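Local atomic coordinates of mandelate racemase/muconate lactonizing enzyme family protein (Bradyrhizobium sp. ORS 278, PDB entry 3TOY), a protein that belongs to the enolase superfamily, pairing an N-terminal capping domain with a beta/alpha-barrel domain that binds a calcium ion through acidic side chains. Residues E271-W274 against G278-E281. Sequence-based numbering, arbitrary orientation.
Sequences ENWW and GFAE. With CA (calcium ion), chain E.
Trp-273 turns the benzo edge of its indole onto one face of the Phe-279 ring, an offset edge-to-face pair with six-membered ring centroids 5.3 Å apart and planes at 67°. Followed outward, the tryptophan meets the phenyl first through CB, which lies over the same ring in a CH-pi contact, 3.9 Å from Phe-279 CE2. With CG anti to the carbonyl carbon, chi2 of -26° turns the six-membered ring, not NE1, to the phenyl. There CE3 comes to 3.5 Å from Phe-279 CE1, and CZ3 grazes the same carbon. On the pyrrole side NE1 is hydrogen-bonded to the backbone O of Gln-250, which satisfies the buried N-H and, with the phenyl contact, would limit rotation of the indole. The backbone adds a weak, bent hydrogen bond from Gly-278 N to Trp-274 O (3.0 Å) at the start of the helix. At the other end of the loop, Glu-271 chelates calcium through OE1 (2.4 Å) and OE2, with Asp-219 and Glu-245 completing the carboxylate trio. The loop joins strand 267-269 to helix 275-285; Trp-273 and Phe-279 both pack on Ile-291 of strand 290-291, and Phe-279 also on Val-307 and Gln-310 of helix 300-314.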
ATOM      1  N   GLU A 271     -12.569  24.611  -5.908  1.00 25.62           N
ATOM      2  CA  GLU A 271     -12.763  25.953  -6.491  1.00 23.87           C
ATOM      3  C   GLU A 271     -11.492  26.778  -6.429  1.00 29.54           C
ATOM      4  O   GLU A 271     -11.396  27.818  -7.077  1.00 26.02           O
ATOM      5  CB  GLU A 271     -13.887  26.703  -5.774  1.00 22.58           C
ATOM      6  CG  GLU A 271     -13.498  27.282  -4.403  1.00 21.74           C
ATOM      7  CD  GLU A 271     -14.730  27.620  -3.579  1.00 32.92           C
ATOM      8  OE1 GLU A 271     -15.596  26.744  -3.426  1.00 31.66           O
ATOM      9  OE2 GLU A 271     -14.835  28.755  -3.075  1.00 31.15           O
ATOM     10  N   ASN A 272     -10.515  26.336  -5.636  1.00 24.17           N
ATOM     11  CA  ASN A 272      -9.270  27.070  -5.523  1.00 23.09           C
ATOM     12  C   ASN A 272      -8.016  26.363  -6.064  1.00 20.83           C
ATOM     13  O   ASN A 272      -6.900  26.900  -5.937  1.00 23.51           O
ATOM     14  CB  ASN A 272      -9.074  27.554  -4.068  1.00 23.85           C
ATOM     15  CG  ASN A 272     -10.094  28.602  -3.697  1.00 30.42           C
ATOM     16  OD1 ASN A 272     -10.283  29.537  -4.459  1.00 27.66           O
ATOM     17  ND2 ASN A 272     -10.799  28.421  -2.581  1.00 27.72           N
ATOM     18  N   TRP A 273      -8.193  25.199  -6.695  1.00 21.81           N
ATOM     19  CA  TRP A 273      -7.075  24.464  -7.263  1.00 23.18           C
ATOM     20  C   TRP A 273      -6.726  24.974  -8.664  1.00 24.66           C
ATOM     21  O   TRP A 273      -7.592  25.482  -9.409  1.00 27.44           O
ATOM     22  CB  TRP A 273      -7.336  22.947  -7.287  1.00 25.76           C
ATOM     23  CG  TRP A 273      -7.623  22.373  -5.922  1.00 24.01           C
ATOM     24  CD1 TRP A 273      -7.201  22.872  -4.723  1.00 22.42           C
ATOM     25  CD2 TRP A 273      -8.354  21.172  -5.621  1.00 22.06           C
ATOM     26  NE1 TRP A 273      -7.655  22.069  -3.691  1.00 22.87           N
ATOM     27  CE2 TRP A 273      -8.352  21.019  -4.221  1.00 21.91           C
ATOM     28  CE3 TRP A 273      -9.014  20.209  -6.404  1.00 23.54           C
ATOM     29  CZ2 TRP A 273      -9.007  19.966  -3.576  1.00 22.53           C
ATOM     30  CZ3 TRP A 273      -9.677  19.139  -5.750  1.00 22.17           C
ATOM     31  CH2 TRP A 273      -9.661  19.040  -4.363  1.00 22.28           C
ATOM     32  N   TRP A 274      -5.463  24.832  -9.021  1.00 24.51           N
ATOM     33  CA  TRP A 274      -4.915  25.479 -10.228  1.00 25.68           C
ATOM     34  C   TRP A 274      -4.700  24.501 -11.374  1.00 27.19           C
ATOM     35  O   TRP A 274      -3.841  23.625 -11.278  1.00 25.05           O
ATOM     36  CB  TRP A 274      -3.581  26.193  -9.878  1.00 24.22           C
ATOM     37  CG  TRP A 274      -3.795  27.289  -8.885  1.00 24.88           C
ATOM     38  CD1 TRP A 274      -3.512  27.269  -7.555  1.00 23.32           C
ATOM     39  CD2 TRP A 274      -4.407  28.571  -9.154  1.00 23.74           C
ATOM     40  NE1 TRP A 274      -3.913  28.462  -6.970  1.00 24.13           N
ATOM     41  CE2 TRP A 274      -4.442  29.280  -7.943  1.00 23.85           C
ATOM     42  CE3 TRP A 274      -4.920  29.176 -10.315  1.00 27.41           C
ATOM     43  CZ2 TRP A 274      -4.986  30.569  -7.840  1.00 27.81           C
ATOM     44  CZ3 TRP A 274      -5.457  30.475 -10.223  1.00 24.95           C
ATOM     45  CH2 TRP A 274      -5.477  31.149  -8.995  1.00 22.57           C
ATOM     46  N   GLY A 278      -3.328  20.682 -11.099  1.00 23.47           N
ATOM     47  CA  GLY A 278      -3.772  20.862  -9.714  1.00 23.49           C
ATOM     48  C   GLY A 278      -4.867  19.868  -9.369  1.00 26.31           C
ATOM     49  O   GLY A 278      -4.905  19.329  -8.259  1.00 24.01           O
ATOM     50  N   PHE A 279      -5.766  19.630 -10.322  1.00 21.05           N
ATOM     51  CA  PHE A 279      -6.795  18.613 -10.127  1.00 22.71           C
ATOM     52  C   PHE A 279      -6.220  17.208 -10.137  1.00 21.91           C
ATOM     53  O   PHE A 279      -6.647  16.373  -9.326  1.00 22.12           O
ATOM     54  CB  PHE A 279      -7.931  18.782 -11.141  1.00 24.03           C
ATOM     55  CG  PHE A 279      -8.861  19.864 -10.729  1.00 23.07           C
ATOM     56  CD1 PHE A 279      -9.933  19.567  -9.923  1.00 21.54           C
ATOM     57  CD2 PHE A 279      -8.567  21.205 -11.014  1.00 23.29           C
ATOM     58  CE1 PHE A 279     -10.761  20.569  -9.444  1.00 25.76           C
ATOM     59  CE2 PHE A 279      -9.405  22.229 -10.541  1.00 22.97           C
ATOM     60  CZ  PHE A 279     -10.496  21.915  -9.752  1.00 20.92           C
ATOM     61  N   ALA A 280      -5.277  16.941 -11.039  1.00 21.44           N
ATOM     62  CA  ALA A 280      -4.666  15.593 -11.081  1.00 20.99           C
ATOM     63  C   ALA A 280      -4.006  15.225  -9.746  1.00 24.16           C
ATOM     64  O   ALA A 280      -4.174  14.094  -9.257  1.00 23.99           O
ATOM     65  CB  ALA A 280      -3.648  15.438 -12.244  1.00 19.82           C
ATOM     66  N   GLU A 281      -3.260  16.149  -9.154  1.00 20.12           N
ATOM     67  CA  GLU A 281      -2.675  15.885  -7.822  1.00 20.45           C
ATOM     68  C   GLU A 281      -3.712  15.724  -6.701  1.00 22.04           C
ATOM     69  O   GLU A 281      -3.570  14.843  -5.810  1.00 21.42           O
ATOM     70  CB  GLU A 281      -1.636  16.945  -7.429  1.00 21.27           C
ATOM     71  CG  GLU A 281      -0.418  17.049  -8.393  1.00 24.14           C
ATOM     72  CD  GLU A 281       0.360  15.731  -8.575  1.00 34.22           C
ATOM     73  OE1 GLU A 281       0.253  14.803  -7.734  1.00 28.03           O
ATOM     74  OE2 GLU A 281       1.088  15.616  -9.582  1.00 27.34           O
TER
HETATM   75 CA    CA E 361     -17.009  27.905  -1.848  1.00 26.61          CA
HETATM   76  O   HOH W   1     -15.495  27.112  -0.352  1.00 26.22           O
HETATM   77  O   HOH W   2     -18.706  28.996  -3.242  1.00 27.19           O